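Local coordinates for putative dehydrogenase (Pseudomonas fluorescens, PDB 6UUG), which acts as MsuC, the flavin-dependent methanesulfinate monooxygenase of a two-component system in bacterial sulfur assimilation, and has the acyl-CoA dehydrogenase fold, at residues K97-S100 with S101-H104; A267-E270 with A271-Y274; G354-I357 with C358-F362; E363-G366 with A367-H371. All blocks are in the same frame, centred on the assembly; numbering follows the deposited sequence.

Overall arrangement
The four contacts are local, each made within one continuous run of chain, and they follow one another in sequence order. Contact 1 opens helix 100-119 in the N-terminal acyl-CoA dehydrogenase region. Contacts 2, 3 and 4 belong to the C-terminal helical region, on helix 247-277, on the end of helix 333-360 and around the end of helix 362-365. These three pack together, their centres 11 to 12 Å apart, with Leu361 against Ala267 and Ala271, Tyr274 against Thr365, and Phe362 against Ser369. Contact 1 lies about 16 Å from contact 2, centre to centre, without touching it. Contact 2 reaches the second subunit, and contacts 3 and 4 the third, so this cluster also lies at subunit interfaces of the tetramer.

Contact 1: residues K97-S100 with S101-H104; sequences KVDS and SIAH
Asp99 OD1 accepts from Ile102 N at 3.2 Å, a nearly straight bond (170° at the hydrogen) that meets the oxygen from above the carboxylate plane. The carboxylate gets there because CG stands anti to the backbone N (chi1 -173°), which swings it forward over the first turn. Asp99 OD2 lies 3.1 Å from Ile102 CG1 and forms a salt bridge with Arg50, so both oxygens are engaged in a buried setting. An asparagine here would probably leave the Arg50 guanidinium without its counter-charge, even if an amide oxygen still faced the helix. Backbone bonds continue the turn: Ala103 N reaches Asp99 O at 2.9 Å, and His104 N reaches Ser100 O. On another side of the turn, one water donates to Ser100 OG at 3.0 Å and lies 2.7 Å from Ser101 OG, joining two neighbouring hydroxyls. Gln213 and Gln215 extend this polar patch, by bonds to Ser100 OG and Ser101 OG respectively, and Gln213 also meets the His104 ring. Asp99 is thus a classic aspartate N-cap, starting helix 100-119 in the acyl-CoA dehydrogenase-like N-terminal region.

Contact 2: residues A267-E270 with A271-Y274; sequences AFEE and ARQY
Glu269 and Arg272, one turn apart on helix 247-277, form an i to i+3 salt bridge in the C-terminal helical region of this acyl-CoA dehydrogenase-like fold. Arg272 NH1 lies 3.0 Å from Glu269 OE2 and 3.2 Å from OE1; as hydrogen bonds both are weak. The carboxylate sits at the edge of the guanidinium, the two planes 41° apart. Glu269 CG is anti to the backbone N, and a bend at chi2 (52°) curls the acid along the helix towards its partners. A glutamine in its place would probably leave the Arg272 charge without its mate within the helix and weaken the grip on the Gln273 amide.

The tight side lies around Phe268 and Ala271. Arg272 CG stands over a face of the Phe268 ring, offset to the rim, in a CH-pi contact 4.3 Å from the centroid, while CD comes within 3.6 Å of CE2. Phe303 and Leu307 of helix 294-327 pack on the same phenylalanine, and Tyr300 on both Ala271 and Arg272. Beyond the ring, Arg272 NH2 bonds to Leu404 O of the second subunit, so the residue that pairs along the helix also reaches across an interface.

Glu270 turns elsewhere, to Arg378 and His379. The looser side is at Gln273, an exposed residue whose chain bends back over Glu269. Its NE2 donates to Glu269 OE2 at 2.8 Å and 172°, with that oxygen lying in the plane of the amide.

Contact 3: residues G354-I357 with C358-F362; sequences GLEI and CSRLF
Glu356 O is gripped by two backbone donors: Arg360 N at 2.8 Å, by a fairly straight bond, and Ser359 N at 3.3 Å, by a weak one. The side chains of the same pair, Glu356 and Arg360, close a second link beside this backbone bond, a salt bridge. Arg360 NE donates to Glu356 OE1 at 3.0 Å, meeting that oxygen on its anti side, a little out of the carboxylate plane, while OE1 lies close to the guanidinium plane; the two flat groups are turned 38° from each other. Glu356 comes within range by bending at chi2 (65°) after CG leaves anti to the backbone N; Arg360 bends at chi3 and presents NE instead of its terminal nitrogens. Its NH1 is taken up by Glu302 and His299, so the arginine has two acids as partners.

Further along, Leu361 N bonds to Ile357 O at 3.0 Å, and the leucine side chain folds back beside that carbonyl, Leu361 CD2 3.5 Å from Ile357 O. Ile357 faces Phe303 and Leu307 of helix 294-327, whereas Cys358 faces Ile263 and Ala267 of helix 247-277. Ser359 and Leu355 face the third subunit. This is an i to i+4 Glu-Arg salt bridge on the last turns of helix 333-360, in the C-terminal helical bundle.

Contact 4: residues E363-G366 with A367-H371; sequences EVTG and ARSTH
Ser369 OG lies 2.6 Å from Gly366 O, to which it donates in the carbonyl plane, and 2.7 Å from Thr365 OG1. Gly366 O is held a second time by Ser369 N, at 3.0 Å and from well above the plane, so one serine clasps one carbonyl through backbone and side chain alike. Ser369 OG takes this place because chi1 of 66° sets it between its own N and carbonyl carbon, pointing back towards the glycine. Thr365 shows the same rotamer for OG1 (60°), which brings the two hydroxyls tip to tip in a hydrogen bond; CB of Thr365 also rests 3.4 Å from Ser369 OG.

Gly366 leaves the helix with a positive phi of 99°, and a CB there would be jammed against the preceding carbonyl oxygen, so glycine suits the turn. A water bridges the same bend, donating to Thr365 O at 2.7 Å and accepting from Arg368 N at 3.0 Å. One step on, Thr370 OG1 donates to Ala367 O at 3.1 Å, while Asn210 of the third subunit also bonds to that hydroxyl.

Farther out, Thr279 bonds to Thr365 O, and Arg368 reaches Glu278 O. The turn thus closes helix 362-365 against Tyr274 of helix 247-277, with Val364 packed on Val296 and Tyr300 of helix 294-327, and leads on towards helix 378-386.

Contact 1: residues K97-S100 with S101-H104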
loop_
_atom_site.group_PDB
_atom_site.type_symbol
_atom_site.label_atom_id
_atom_site.label_comp_id
_atom_site.label_asym_id
_atom_site.label_seq_id
_atom_site.Cartn_x
_atom_site.Cartn_y
_atom_site.Cartn_z
ATOM N N LYS A 97 -11.192 9.036 -21.906
ATOM C CA LYS A 97 -10.986 10.159 -20.999
ATOM C C LYS A 97 -12.302 10.848 -20.657
ATOM O O LYS A 97 -12.449 11.381 -19.548
ATOM C CB LYS A 97 -10.022 11.169 -21.612
ATOM C CG LYS A 97 -8.623 10.654 -21.824
ATOM C CD LYS A 97 -7.783 11.688 -22.585
ATOM C CE LYS A 97 -6.417 11.157 -22.851
ATOM N NZ LYS A 97 -5.513 12.239 -23.387
ATOM N N VAL A 98 -13.274 10.827 -21.576
ATOM C CA VAL A 98 -14.517 11.574 -21.400
ATOM C C VAL A 98 -15.720 10.639 -21.293
ATOM O O VAL A 98 -16.717 10.976 -20.643
ATOM C CB VAL A 98 -14.733 12.589 -22.545
ATOM C CG1 VAL A 98 -13.607 13.608 -22.583
ATOM C CG2 VAL A 98 -14.849 11.884 -23.879
ATOM N N ASP A 99 -15.646 9.464 -21.922
ATOM C CA ASP A 99 -16.838 8.626 -22.062
ATOM C C ASP A 99 -16.392 7.178 -22.294
ATOM O O ASP A 99 -16.214 6.754 -23.437
ATOM C CB ASP A 99 -17.700 9.135 -23.202
ATOM C CG ASP A 99 -19.038 8.428 -23.299
ATOM O OD1 ASP A 99 -19.229 7.357 -22.667
ATOM O OD2 ASP A 99 -19.912 8.968 -24.023
ATOM N N SER A 100 -16.229 6.434 -21.204
ATOM C CA SER A 100 -15.685 5.089 -21.342
ATOM C C SER A 100 -16.681 4.125 -21.966
ATOM O O SER A 100 -16.258 3.098 -22.496
ATOM C CB SER A 100 -15.226 4.557 -19.987
ATOM O OG SER A 100 -16.315 4.479 -19.099
ATOM N N SER A 101 -17.989 4.414 -21.892
ATOM C CA SER A 101 -18.968 3.574 -22.591
ATOM C C SER A 101 -18.823 3.698 -24.098
ATOM O O SER A 101 -18.870 2.695 -24.823
ATOM C CB SER A 101 -20.389 3.951 -22.178
ATOM O OG SER A 101 -20.638 3.504 -20.867
ATOM N N ILE A 102 -18.670 4.922 -24.586
ATOM C CA ILE A 102 -18.408 5.116 -26.009
ATOM C C ILE A 102 -17.063 4.505 -26.381
ATOM O O ILE A 102 -16.923 3.863 -27.432
ATOM C CB ILE A 102 -18.488 6.616 -26.347
ATOM C CG1 ILE A 102 -19.957 7.029 -26.448
ATOM C CG2 ILE A 102 -17.762 6.941 -27.645
ATOM C CD1 ILE A 102 -20.687 6.365 -27.613
ATOM N N ALA A 103 -16.054 4.672 -25.518
ATOM C CA ALA A 103 -14.757 4.067 -25.809
ATOM C C ALA A 103 -14.883 2.557 -25.934
ATOM O O ALA A 103 -14.260 1.945 -26.809
ATOM C CB ALA A 103 -13.746 4.432 -24.723
ATOM N N HIS A 104 -15.700 1.947 -25.071
ATOM C CA HIS A 104 -15.876 0.494 -25.059
ATOM C C HIS A 104 -16.527 -0.011 -26.340
ATOM O O HIS A 104 -16.041 -0.962 -26.958
ATOM C CB HIS A 104 -16.716 0.115 -23.839
ATOM C CG HIS A 104 -16.763 -1.352 -23.537
ATOM N ND1 HIS A 104 -16.977 -1.823 -22.259
ATOM C CD2 HIS A 104 -16.653 -2.447 -24.326
ATOM C CE1 HIS A 104 -16.992 -3.145 -22.274
ATOM N NE2 HIS A 104 -16.802 -3.549 -23.515
HETATM O O HOH W 1 -19.162 5.238 -19.395
#

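Contact 2: residues A267-E270 with A271-Y274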
loop_
_atom_site.group_PDB
_atom_site.type_symbol
_atom_site.label_atom_id
_atom_site.label_comp_id
_atom_site.label_asym_id
_atom_site.label_seq_id
_atom_site.Cartn_x
_atom_site.Cartn_y
_atom_site.Cartn_z
ATOM N N ALA A 267 -10.013 11.262 -15.355
ATOM C CA ALA A 267 -10.246 11.552 -13.942
ATOM C C ALA A 267 -9.211 12.533 -13.413
ATOM O O ALA A 267 -9.544 13.499 -12.714
ATOM C CB ALA A 267 -10.211 10.255 -13.129
ATOM N N PHE A 268 -7.937 12.287 -13.736
ATOM C CA PHE A 268 -6.863 13.173 -13.312
ATOM C C PHE A 268 -7.086 14.589 -13.829
ATOM O O PHE A 268 -6.965 15.560 -13.075
ATOM C CB PHE A 268 -5.526 12.624 -13.819
ATOM C CG PHE A 268 -4.371 13.575 -13.682
ATOM C CD1 PHE A 268 -3.619 13.613 -12.516
ATOM C CD2 PHE A 268 -3.991 14.384 -14.751
ATOM C CE1 PHE A 268 -2.524 14.486 -12.388
ATOM C CE2 PHE A 268 -2.896 15.248 -14.640
ATOM C CZ PHE A 268 -2.167 15.300 -13.455
ATOM N N GLU A 269 -7.398 14.725 -15.119
ATOM C CA GLU A 269 -7.582 16.068 -15.665
ATOM C C GLU A 269 -8.793 16.756 -15.044
ATOM O O GLU A 269 -8.759 17.963 -14.779
ATOM C CB GLU A 269 -7.700 16.017 -17.183
ATOM C CG GLU A 269 -7.792 17.408 -17.830
ATOM C CD GLU A 269 -6.673 18.365 -17.402
ATOM O OE1 GLU A 269 -5.524 17.926 -17.162
ATOM O OE2 GLU A 269 -6.951 19.578 -17.311
ATOM N N GLU A 270 -9.871 16.014 -14.796
ATOM C CA GLU A 270 -11.040 16.641 -14.184
ATOM C C GLU A 270 -10.726 17.095 -12.763
ATOM O O GLU A 270 -11.163 18.172 -12.337
ATOM C CB GLU A 270 -12.233 15.679 -14.207
ATOM C CG GLU A 270 -13.547 16.321 -13.745
ATOM C CD GLU A 270 -14.790 15.501 -14.095
ATOM O OE1 GLU A 270 -14.666 14.294 -14.358
ATOM O OE2 GLU A 270 -15.899 16.074 -14.106
ATOM N N ALA A 271 -9.954 16.295 -12.022
ATOM C CA ALA A 271 -9.549 16.671 -10.672
ATOM C C ALA A 271 -8.676 17.920 -10.691
ATOM O O ALA A 271 -8.860 18.830 -9.874
ATOM C CB ALA A 271 -8.817 15.504 -10.002
ATOM N N ARG A 272 -7.700 17.960 -11.606
ATOM C CA ARG A 272 -6.876 19.147 -11.796
ATOM C C ARG A 272 -7.736 20.395 -11.922
ATOM O O ARG A 272 -7.512 21.397 -11.237
ATOM C CB ARG A 272 -6.032 19.005 -13.068
ATOM C CG ARG A 272 -4.648 18.448 -12.915
ATOM C CD ARG A 272 -3.858 18.714 -14.216
ATOM N NE ARG A 272 -3.288 20.059 -14.247
ATOM C CZ ARG A 272 -3.643 21.026 -15.092
ATOM N NH1 ARG A 272 -4.572 20.814 -16.017
ATOM N NH2 ARG A 272 -3.052 22.213 -15.015
ATOM N N GLN A 273 -8.699 20.365 -12.839
ATOM C CA GLN A 273 -9.522 21.549 -13.055
ATOM C C GLN A 273 -10.259 21.921 -11.781
ATOM O O GLN A 273 -10.340 23.100 -11.424
ATOM C CB GLN A 273 -10.507 21.312 -14.207
ATOM C CG GLN A 273 -9.853 21.117 -15.566
ATOM C CD GLN A 273 -9.050 22.327 -15.998
ATOM O OE1 GLN A 273 -9.435 23.465 -15.726
ATOM N NE2 GLN A 273 -7.921 22.089 -16.665
ATOM N N TYR A 274 -10.761 20.919 -11.048
ATOM C CA TYR A 274 -11.527 21.207 -9.842
ATOM C C TYR A 274 -10.630 21.756 -8.739
ATOM O O TYR A 274 -10.983 22.742 -8.081
ATOM C CB TYR A 274 -12.268 19.948 -9.383
ATOM C CG TYR A 274 -13.391 20.252 -8.425
ATOM C CD1 TYR A 274 -13.141 20.410 -7.067
ATOM C CD2 TYR A 274 -14.697 20.403 -8.877
ATOM C CE1 TYR A 274 -14.160 20.703 -6.178
ATOM C CE2 TYR A 274 -15.731 20.694 -7.987
ATOM C CZ TYR A 274 -15.450 20.842 -6.640
ATOM O OH TYR A 274 -16.453 21.139 -5.741
#

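Contact 3: residues G354-I357 with C358-F362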
loop_
_atom_site.group_PDB
_atom_site.type_symbol
_atom_site.label_atom_id
_atom_site.label_comp_id
_atom_site.label_asym_id
_atom_site.label_seq_id
_atom_site.Cartn_x
_atom_site.Cartn_y
_atom_site.Cartn_z
ATOM N N GLY A 354 -4.643 2.816 -11.799
ATOM C CA GLY A 354 -5.742 3.631 -12.287
ATOM C C GLY A 354 -6.862 3.746 -11.265
ATOM O O GLY A 354 -7.385 4.830 -11.015
ATOM N N LEU A 355 -7.256 2.616 -10.668
ATOM C CA LEU A 355 -8.371 2.677 -9.727
ATOM C C LEU A 355 -8.000 3.497 -8.505
ATOM O O LEU A 355 -8.848 4.226 -7.962
ATOM C CB LEU A 355 -8.808 1.255 -9.334
ATOM C CG LEU A 355 -10.144 1.158 -8.598
ATOM C CD1 LEU A 355 -11.303 1.484 -9.541
ATOM C CD2 LEU A 355 -10.282 -0.250 -8.023
ATOM N N GLU A 356 -6.728 3.432 -8.099
ATOM C CA GLU A 356 -6.257 4.221 -6.963
ATOM C C GLU A 356 -6.341 5.720 -7.248
ATOM O O GLU A 356 -6.745 6.504 -6.380
ATOM C CB GLU A 356 -4.827 3.812 -6.620
ATOM C CG GLU A 356 -4.155 4.682 -5.552
ATOM C CD GLU A 356 -4.822 4.584 -4.182
ATOM O OE1 GLU A 356 -4.488 5.418 -3.308
ATOM O OE2 GLU A 356 -5.670 3.687 -3.971
ATOM N N ILE A 357 -5.966 6.145 -8.460
ATOM C CA ILE A 357 -6.128 7.558 -8.814
ATOM C C ILE A 357 -7.601 7.967 -8.756
ATOM O O ILE A 357 -7.948 9.037 -8.235
ATOM C CB ILE A 357 -5.514 7.836 -10.201
ATOM C CG1 ILE A 357 -4.003 7.655 -10.146
ATOM C CG2 ILE A 357 -5.892 9.236 -10.683
ATOM C CD1 ILE A 357 -3.335 7.707 -11.539
ATOM N N CYS A 358 -8.493 7.145 -9.314
ATOM C CA CYS A 358 -9.902 7.506 -9.362
ATOM C C CYS A 358 -10.514 7.600 -7.964
ATOM O O CYS A 358 -11.507 8.309 -7.778
ATOM C CB CYS A 358 -10.683 6.499 -10.198
ATOM S SG CYS A 358 -10.246 6.508 -11.961
ATOM N N SER A 359 -9.935 6.914 -6.983
ATOM C CA SER A 359 -10.407 7.040 -5.602
ATOM C C SER A 359 -9.734 8.191 -4.865
ATOM O O SER A 359 -10.400 8.994 -4.191
ATOM C CB SER A 359 -10.150 5.737 -4.836
ATOM O OG SER A 359 -10.479 5.896 -3.443
ATOM N N ARG A 360 -8.411 8.267 -4.957
ATOM C CA ARG A 360 -7.688 9.203 -4.116
ATOM C C ARG A 360 -7.760 10.629 -4.634
ATOM O O ARG A 360 -7.437 11.547 -3.872
ATOM C CB ARG A 360 -6.231 8.776 -3.963
ATOM C CG ARG A 360 -5.750 8.930 -2.527
ATOM C CD ARG A 360 -4.275 9.179 -2.449
ATOM N NE ARG A 360 -3.517 8.234 -3.257
ATOM C CZ ARG A 360 -2.310 8.499 -3.737
ATOM N NH1 ARG A 360 -1.754 9.675 -3.474
ATOM N NH2 ARG A 360 -1.668 7.600 -4.479
ATOM N N LEU A 361 -8.226 10.841 -5.875
ATOM C CA LEU A 361 -8.395 12.217 -6.351
ATOM C C LEU A 361 -9.376 12.991 -5.481
ATOM O O LEU A 361 -9.287 14.220 -5.405
ATOM C CB LEU A 361 -8.842 12.249 -7.819
ATOM C CG LEU A 361 -10.250 11.759 -8.178
ATOM C CD1 LEU A 361 -11.322 12.861 -7.993
ATOM C CD2 LEU A 361 -10.283 11.241 -9.623
ATOM N N PHE A 362 -10.299 12.305 -4.801
ATOM C CA PHE A 362 -11.234 13.051 -3.975
ATOM C C PHE A 362 -10.548 13.747 -2.813
ATOM O O PHE A 362 -11.090 14.734 -2.300
ATOM C CB PHE A 362 -12.353 12.127 -3.471
ATOM C CG PHE A 362 -13.383 11.793 -4.526
ATOM C CD1 PHE A 362 -14.475 12.628 -4.743
ATOM C CD2 PHE A 362 -13.244 10.655 -5.325
ATOM C CE1 PHE A 362 -15.434 12.331 -5.719
ATOM C CE2 PHE A 362 -14.204 10.346 -6.308
ATOM C CZ PHE A 362 -15.296 11.184 -6.509
#

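Contact 4: residues E363-G366 with A367-H371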
loop_
_atom_site.group_PDB
_atom_site.type_symbol
_atom_site.label_atom_id
_atom_site.label_comp_id
_atom_site.label_asym_id
_atom_site.label_seq_id
_atom_site.Cartn_x
_atom_site.Cartn_y
_atom_site.Cartn_z
ATOM N N GLU A 363 -9.371 13.281 -2.392
ATOM C CA GLU A 363 -8.652 13.965 -1.312
ATOM C C GLU A 363 -8.058 15.305 -1.740
ATOM O O GLU A 363 -7.683 16.101 -0.874
ATOM C CB GLU A 363 -7.534 13.088 -0.760
ATOM C CG GLU A 363 -8.033 11.863 -0.020
ATOM C CD GLU A 363 -6.956 11.242 0.848
ATOM O OE1 GLU A 363 -6.959 10.002 0.987
ATOM O OE2 GLU A 363 -6.113 11.990 1.399
ATOM N N VAL A 364 -7.931 15.565 -3.036
ATOM C CA VAL A 364 -7.461 16.867 -3.503
ATOM C C VAL A 364 -8.547 17.691 -4.163
ATOM O O VAL A 364 -8.296 18.867 -4.469
ATOM C CB VAL A 364 -6.252 16.745 -4.458
ATOM C CG1 VAL A 364 -5.085 16.040 -3.757
ATOM C CG2 VAL A 364 -6.653 16.053 -5.739
ATOM N N THR A 365 -9.731 17.131 -4.402
ATOM C CA THR A 365 -10.855 17.934 -4.869
ATOM C C THR A 365 -11.754 18.366 -3.711
ATOM O O THR A 365 -12.247 19.496 -3.708
ATOM C CB THR A 365 -11.661 17.187 -5.943
ATOM O OG1 THR A 365 -12.184 15.957 -5.421
ATOM C CG2 THR A 365 -10.790 16.886 -7.142
ATOM N N GLY A 366 -11.970 17.506 -2.716
ATOM C CA GLY A 366 -12.564 17.938 -1.459
ATOM C C GLY A 366 -14.051 17.645 -1.341
ATOM O O GLY A 366 -14.689 17.058 -2.223
ATOM N N ALA A 367 -14.609 18.117 -0.218
ATOM C CA ALA A 367 -15.939 17.696 0.211
ATOM C C ALA A 367 -17.044 18.173 -0.726
ATOM O O ALA A 367 -18.092 17.527 -0.820
ATOM C CB ALA A 367 -16.213 18.192 1.634
ATOM N N ARG A 368 -16.848 19.296 -1.413
ATOM C CA ARG A 368 -17.884 19.782 -2.316
ATOM C C ARG A 368 -17.876 19.076 -3.671
ATOM O O ARG A 368 -18.832 19.230 -4.440
ATOM C CB ARG A 368 -17.735 21.301 -2.490
ATOM C CG ARG A 368 -18.180 22.100 -1.253
ATOM C CD ARG A 368 -17.499 23.465 -1.144
ATOM N NE ARG A 368 -17.735 24.311 -2.313
ATOM C CZ ARG A 368 -16.834 24.550 -3.265
ATOM N NH1 ARG A 368 -15.621 24.012 -3.192
ATOM N NH2 ARG A 368 -17.143 25.335 -4.290
ATOM N N SER A 369 -16.844 18.286 -3.974
ATOM C CA SER A 369 -16.722 17.657 -5.288
ATOM C C SER A 369 -17.561 16.394 -5.428
ATOM O O SER A 369 -17.597 15.813 -6.522
ATOM C CB SER A 369 -15.250 17.326 -5.584
ATOM O OG SER A 369 -14.745 16.326 -4.710
ATOM N N THR A 370 -18.219 15.955 -4.357
ATOM C CA THR A 370 -19.112 14.804 -4.388
ATOM C C THR A 370 -20.539 15.171 -4.789
ATOM O O THR A 370 -21.411 14.297 -4.777
ATOM C CB THR A 370 -19.123 14.106 -3.023
ATOM O OG1 THR A 370 -19.483 15.051 -2.005
ATOM C CG2 THR A 370 -17.743 13.536 -2.716
ATOM N N HIS A 371 -20.792 16.432 -5.137
ATOM C CA HIS A 371 -22.104 16.836 -5.627
ATOM C C HIS A 371 -22.549 15.926 -6.765
ATOM O O HIS A 371 -21.775 15.631 -7.680
ATOM C CB HIS A 371 -22.053 18.293 -6.098
ATOM C CG HIS A 371 -23.401 18.938 -6.219
ATOM N ND1 HIS A 371 -24.436 18.378 -6.936
ATOM C CD2 HIS A 371 -23.883 20.099 -5.711
ATOM C CE1 HIS A 371 -25.499 19.161 -6.862
ATOM N NE2 HIS A 371 -25.188 20.212 -6.126
HETATM O O HOH W 2 -14.497 20.599 -2.634
#